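Local coordinates for nucleoplasmin-like protein (Drosophila melanogaster, PDB 1NLQ) that binds core histones and takes part in the ATP-facilitated assembly of approximately regularly spaced nucleosomal arrays, at residues A[31-36]-A[102-107]; A[51-56]-A[86-91]. All blocks are in the same frame, centred on the assembly; numbering follows the deposited sequence.

Contact 1. Residues A[31-36]-A[102-107]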
loop_
_atom_site.group_PDB
_atom_site.type_symbol
_atom_site.label_atom_id
_atom_site.label_comp_id
_atom_site.label_asym_id
_atom_site.label_seq_id
_atom_site.Cartn_x
_atom_site.Cartn_y
_atom_site.Cartn_z
ATOM N N LYS A 31 -8.424 -10.399 16.945
ATOM C CA LYS A 31 -7.380 -10.296 15.937
ATOM C C LYS A 31 -6.773 -8.906 15.924
ATOM O O LYS A 31 -7.479 -7.911 16.047
ATOM C CB LYS A 31 -7.946 -10.597 14.544
ATOM C CG LYS A 31 -6.931 -10.452 13.409
ATOM C CD LYS A 31 -7.577 -10.520 12.025
ATOM C CE LYS A 31 -8.323 -11.830 11.812
ATOM N NZ LYS A 31 -8.799 -11.988 10.404
ATOM N N LEU A 32 -5.457 -8.852 15.776
ATOM C CA LEU A 32 -4.748 -7.583 15.704
ATOM C C LEU A 32 -4.271 -7.420 14.271
ATOM O O LEU A 32 -3.546 -8.268 13.749
ATOM C CB LEU A 32 -3.542 -7.586 16.639
ATOM C CG LEU A 32 -2.693 -6.313 16.600
ATOM C CD1 LEU A 32 -3.516 -5.115 17.065
ATOM C CD2 LEU A 32 -1.484 -6.496 17.487
ATOM N N VAL A 33 -4.689 -6.341 13.622
ATOM C CA VAL A 33 -4.282 -6.095 12.251
ATOM C C VAL A 33 -3.317 -4.925 12.269
ATOM O O VAL A 33 -3.656 -3.856 12.761
ATOM C CB VAL A 33 -5.482 -5.721 11.356
ATOM C CG1 VAL A 33 -5.013 -5.540 9.913
ATOM C CG2 VAL A 33 -6.556 -6.800 11.444
ATOM N N ILE A 34 -2.113 -5.131 11.758
ATOM C CA ILE A 34 -1.135 -4.051 11.735
ATOM C C ILE A 34 -1.119 -3.441 10.347
ATOM O O ILE A 34 -0.710 -4.084 9.382
ATOM C CB ILE A 34 0.267 -4.557 12.104
ATOM C CG1 ILE A 34 0.264 -5.093 13.539
ATOM C CG2 ILE A 34 1.274 -3.434 11.969
ATOM C CD1 ILE A 34 -0.291 -4.120 14.576
ATOM N N LYS A 35 -1.574 -2.193 10.259
ATOM C CA LYS A 35 -1.671 -1.490 8.988
ATOM C C LYS A 35 -0.465 -0.671 8.586
ATOM O O LYS A 35 -0.105 -0.636 7.416
ATOM C CB LYS A 35 -2.893 -0.571 8.997
ATOM C CG LYS A 35 -4.231 -1.287 9.045
ATOM C CD LYS A 35 -4.457 -2.061 7.765
ATOM C CE LYS A 35 -5.887 -2.568 7.644
ATOM N NZ LYS A 35 -6.123 -3.188 6.307
ATOM N N GLN A 36 0.144 -0.000 9.552
ATOM C CA GLN A 36 1.275 0.867 9.265
ATOM C C GLN A 36 2.286 0.936 10.403
ATOM O O GLN A 36 1.928 0.897 11.578
ATOM C CB GLN A 36 0.736 2.277 8.938
ATOM C CG GLN A 36 1.779 3.373 8.792
ATOM C CD GLN A 36 1.161 4.747 8.526
ATOM O OE1 GLN A 36 1.092 5.197 7.385
ATOM N NE2 GLN A 36 0.702 5.410 9.584
ATOM N N HIS A 102 -5.731 -2.120 13.627
ATOM C CA HIS A 102 -7.091 -2.384 14.084
ATOM C C HIS A 102 -7.038 -3.411 15.191
ATOM O O HIS A 102 -6.425 -4.463 15.023
ATOM C CB HIS A 102 -7.942 -2.960 12.953
ATOM C CG HIS A 102 -8.140 -2.029 11.799
ATOM N ND1 HIS A 102 -9.390 -1.715 11.308
ATOM C CD2 HIS A 102 -7.254 -1.342 11.040
ATOM C CE1 HIS A 102 -9.263 -0.874 10.297
ATOM N NE2 HIS A 102 -7.978 -0.630 10.114
ATOM N N ASN A 103 -7.681 -3.111 16.313
ATOM C CA ASN A 103 -7.720 -4.030 17.442
ATOM C C ASN A 103 -9.107 -4.653 17.404
ATOM O O ASN A 103 -10.061 -4.079 17.908
ATOM C CB ASN A 103 -7.536 -3.274 18.755
ATOM C CG ASN A 103 -7.113 -4.176 19.887
ATOM O OD1 ASN A 103 -7.373 -5.382 19.866
ATOM N ND2 ASN A 103 -6.453 -3.599 20.891
ATOM N N ILE A 104 -9.218 -5.827 16.800
ATOM C CA ILE A 104 -10.507 -6.499 16.668
ATOM C C ILE A 104 -10.818 -7.346 17.904
ATOM O O ILE A 104 -10.099 -8.286 18.227
ATOM C CB ILE A 104 -10.504 -7.348 15.396
ATOM C CG1 ILE A 104 -10.215 -6.439 14.196
ATOM C CG2 ILE A 104 -11.840 -8.023 15.216
ATOM C CD1 ILE A 104 -9.783 -7.182 12.949
ATOM N N LYS A 105 -11.913 -7.010 18.583
ATOM C CA LYS A 105 -12.289 -7.684 19.823
ATOM C C LYS A 105 -12.786 -9.124 19.738
ATOM O O LYS A 105 -12.529 -9.921 20.635
ATOM C CB LYS A 105 -13.326 -6.834 20.562
ATOM C CG LYS A 105 -12.975 -5.339 20.668
ATOM C CD LYS A 105 -11.581 -5.096 21.253
ATOM C CE LYS A 105 -11.440 -3.648 21.717
ATOM N NZ LYS A 105 -10.061 -3.278 22.120
ATOM N N ASP A 106 -13.507 -9.456 18.675
ATOM C CA ASP A 106 -14.021 -10.814 18.513
ATOM C C ASP A 106 -14.461 -11.072 17.079
ATOM O O ASP A 106 -14.272 -10.226 16.205
ATOM C CB ASP A 106 -15.186 -11.061 19.480
ATOM C CG ASP A 106 -16.269 -10.014 19.367
ATOM O OD1 ASP A 106 -16.716 -9.731 18.233
ATOM O OD2 ASP A 106 -16.678 -9.480 20.417
ATOM N N ASP A 107 -15.042 -12.245 16.837
ATOM C CA ASP A 107 -15.486 -12.617 15.494
ATOM C C ASP A 107 -17.003 -12.703 15.393
ATOM O O ASP A 107 -17.691 -12.114 16.258
ATOM C CB ASP A 107 -14.862 -13.954 15.078
ATOM C CG ASP A 107 -15.331 -15.118 15.938
ATOM O OD1 ASP A 107 -14.865 -16.247 15.703
ATOM O OD2 ASP A 107 -16.155 -14.910 16.853
#
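Lys31, Leu32 and Val33 pair with Ile104, Asn103 and His102 as antiparallel neighbours in the sheet of the nucleoplasmin core that runs 4-11, 97-104, 31-39, 74-82. Two hydrogen-bonded pairs hold the strands together. At Val33 and His102, Val33 N meets His102 O at 2.9 Å in an almost straight bond (178° at the hydrogen), and His102 N returns to Val33 O; Lys31 and Ile104 exchange the same two bonds, that from Ile104 N to Lys31 O being 2.8 Å. Leu32 and Asn103 form the non-hydrogen-bonded pair between them, turned inward to the second sheet of this eight-stranded jelly roll. On the other face, Ile104 CD1 fits against Val33 CG2 at 3.6 Å and reaches the aliphatic part of Lys31 at CD, 4.1 Å away; the Lys31 amine goes on to salt bridges with Glu80 and with Glu4 of another subunit. Further along, Lys35 CG touches the edge of the His102 ring at CD2, 3.6 Å off and near the ring plane. The lysine chain bends at chi2 (-67°), which places CD; beyond it CE lies 3.8 Å from His102 NE2. The Lys35 amine bridges Asp78 of its own chain and Asp78 of a neighbouring subunit, while His102 is hydrogen-bonded through ND1 to Glu4 of its own chain and through NE2 to the Asp78 carbonyl of that same neighbour. An alanine in place of Lys35 would probably uncover this ring edge and leave both aspartates without their shared lysine at the subunit boundary. Lys35 and Gln36 together face His100, a classic beta bulge.

Contact 2. Residues A[51-56]-A[86-91]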
loop_
_atom_site.group_PDB
_atom_site.type_symbol
_atom_site.label_atom_id
_atom_site.label_comp_id
_atom_site.label_asym_id
_atom_site.label_seq_id
_atom_site.Cartn_x
_atom_site.Cartn_y
_atom_site.Cartn_z
ATOM N N VAL A 51 11.838 -3.322 13.630
ATOM C CA VAL A 51 10.833 -3.803 14.567
ATOM C C VAL A 51 10.665 -5.292 14.316
ATOM O O VAL A 51 10.484 -5.722 13.184
ATOM C CB VAL A 51 9.471 -3.110 14.358
ATOM C CG1 VAL A 51 8.433 -3.689 15.308
ATOM C CG2 VAL A 51 9.609 -1.614 14.577
ATOM N N GLU A 52 10.750 -6.078 15.376
ATOM C CA GLU A 52 10.608 -7.518 15.259
ATOM C C GLU A 52 9.320 -7.934 15.939
ATOM O O GLU A 52 8.995 -7.432 17.015
ATOM C CB GLU A 52 11.782 -8.207 15.942
ATOM C CG GLU A 52 11.675 -9.716 15.955
ATOM C CD GLU A 52 12.553 -10.329 17.014
ATOM O OE1 GLU A 52 13.792 -10.301 16.869
ATOM O OE2 GLU A 52 11.987 -10.832 18.005
ATOM N N VAL A 53 8.575 -8.836 15.315
ATOM C CA VAL A 53 7.336 -9.301 15.910
ATOM C C VAL A 53 7.582 -10.694 16.480
ATOM O O VAL A 53 8.321 -11.489 15.904
ATOM C CB VAL A 53 6.167 -9.337 14.873
ATOM C CG1 VAL A 53 6.407 -10.404 13.826
ATOM C CG2 VAL A 53 4.852 -9.605 15.587
ATOM N N ASN A 54 6.978 -10.964 17.634
ATOM C CA ASN A 54 7.131 -12.254 18.292
ATOM C C ASN A 54 5.791 -12.851 18.676
ATOM O O ASN A 54 4.961 -12.193 19.294
ATOM C CB ASN A 54 7.964 -12.121 19.568
ATOM C CG ASN A 54 9.372 -11.655 19.300
ATOM O OD1 ASN A 54 9.640 -10.451 19.195
ATOM N ND2 ASN A 54 10.288 -12.607 19.169
ATOM N N THR A 55 5.580 -14.103 18.305
ATOM C CA THR A 55 4.356 -14.797 18.667
ATOM C C THR A 55 4.739 -16.231 18.983
ATOM O O THR A 55 5.146 -16.980 18.104
ATOM C CB THR A 55 3.315 -14.786 17.530
ATOM O OG1 THR A 55 2.674 -13.505 17.468
ATOM C CG2 THR A 55 2.261 -15.844 17.777
ATOM N N PRO A 56 4.620 -16.631 20.256
ATOM C CA PRO A 56 4.978 -18.008 20.618
ATOM C C PRO A 56 4.100 -18.995 19.864
ATOM O O PRO A 56 4.581 -19.999 19.323
ATOM C CB PRO A 56 4.724 -18.045 22.125
ATOM C CG PRO A 56 4.920 -16.593 22.546
ATOM C CD PRO A 56 4.177 -15.880 21.442
ATOM N N VAL A 86 1.069 -11.195 21.056
ATOM C CA VAL A 86 2.057 -10.654 20.134
ATOM C C VAL A 86 2.931 -9.578 20.756
ATOM O O VAL A 86 2.431 -8.630 21.349
ATOM C CB VAL A 86 1.373 -10.058 18.893
ATOM C CG1 VAL A 86 2.415 -9.489 17.950
ATOM C CG2 VAL A 86 0.553 -11.119 18.196
ATOM N N THR A 87 4.244 -9.720 20.616
ATOM C CA THR A 87 5.139 -8.715 21.168
ATOM C C THR A 87 5.972 -8.067 20.065
ATOM O O THR A 87 6.596 -8.763 19.271
ATOM C CB THR A 87 6.103 -9.321 22.192
ATOM O OG1 THR A 87 5.359 -9.932 23.258
ATOM C CG2 THR A 87 6.984 -8.232 22.771
ATOM N N PHE A 88 5.968 -6.735 20.019
ATOM C CA PHE A 88 6.736 -5.986 19.022
ATOM C C PHE A 88 7.943 -5.408 19.732
ATOM O O PHE A 88 7.806 -4.821 20.806
ATOM C CB PHE A 88 5.919 -4.827 18.441
ATOM C CG PHE A 88 4.650 -5.249 17.774
ATOM C CD1 PHE A 88 3.432 -5.078 18.415
ATOM C CD2 PHE A 88 4.666 -5.815 16.501
ATOM C CE1 PHE A 88 2.249 -5.458 17.812
ATOM C CE2 PHE A 88 3.488 -6.202 15.880
ATOM C CZ PHE A 88 2.271 -6.024 16.536
ATOM N N LYS A 89 9.123 -5.572 19.152
ATOM C CA LYS A 89 10.317 -5.042 19.793
ATOM C C LYS A 89 11.218 -4.295 18.833
ATOM O O LYS A 89 11.437 -4.737 17.712
ATOM C CB LYS A 89 11.121 -6.158 20.453
ATOM C CG LYS A 89 12.296 -5.607 21.232
ATOM C CD LYS A 89 13.001 -6.649 22.067
ATOM C CE LYS A 89 14.184 -6.001 22.773
ATOM N NZ LYS A 89 14.987 -6.957 23.568
ATOM N N LEU A 90 11.740 -3.158 19.285
ATOM C CA LEU A 90 12.650 -2.358 18.477
ATOM C C LEU A 90 14.031 -2.958 18.723
ATOM O O LEU A 90 14.701 -2.613 19.694
ATOM C CB LEU A 90 12.602 -0.899 18.926
ATOM C CG LEU A 90 13.377 0.114 18.079
ATOM C CD1 LEU A 90 12.818 0.156 16.658
ATOM C CD2 LEU A 90 13.255 1.492 18.727
ATOM N N ILE A 91 14.445 -3.867 17.844
ATOM C CA ILE A 91 15.731 -4.549 17.996
ATOM C C ILE A 91 16.936 -3.823 17.392
ATOM O O ILE A 91 18.078 -4.280 17.534
ATOM C CB ILE A 91 15.669 -5.986 17.423
ATOM C CG1 ILE A 91 15.377 -5.944 15.920
ATOM C CG2 ILE A 91 14.593 -6.790 18.142
ATOM C CD1 ILE A 91 15.484 -7.296 15.239
#
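Residues 51-55 and 86-91 run antiparallel with their axes 4.5 Å apart at closest approach, joined by paired backbone hydrogen bonds between Glu52 and Lys89 and between Asn54 and Thr87. The intervening pairs, Val51 with Leu90 and Val53 with Phe88, are non-hydrogen-bonded and send their side chains into the core. There Val53 CG2, anti to its backbone N, is pressed against Val86 CG1 at 3.4 Å, tighter than ordinary van der Waals contact, and also meets Phe88 CE2 at 3.7 Å. Val86 CG1 in turn sits over one face of the Phe88 ring, towards its rim, so that three side chains form one compact cluster. Val51 extends it, with CG1 4.2 Å from Phe88 CB and CG2 equally far from Leu90 CD1. On the opposite face, Asn54 ND2 donates to Glu52 OE2 at 2.7 Å, a bent bond (130° at the hydrogen) that links two residues of one strand. Ile91 crosses the Glu52 side chain at about a right angle, its CG2 lying 3.8 Å from Glu52 CB. Thr87 turns its hydroxyl to that of Thr19. Strands 17-20 and 60-68 flank the pair within the sheet; Phe81 of strand 74-82 and Ile99 of strand 97-104 pack on its inner face from the facing sheet, and Phe6 of another subunit reaches Val53.

Overall arrangement
From the N terminus, strand 4-11 comes first, at one edge of its sheet, followed by 17-20 in the other sheet. Strand 31-39 then waits for its partner 97-104 until almost the end of the chain, so contact 1 closes a loop of 65 residues. Contact 2 is nested inside it: strand 48-55 follows 31-39 directly, and 86-92 returns beside it just before 97-104, closing a loop of 29 residues that holds 60-68, at the edge of its own sheet, and 74-82, at the edge of the other. Each contact is the central strand pair of one four-stranded sheet. The sheets meet in the core, where Ile34 CG1 packs on Phe88 CZ at 3.7 Å.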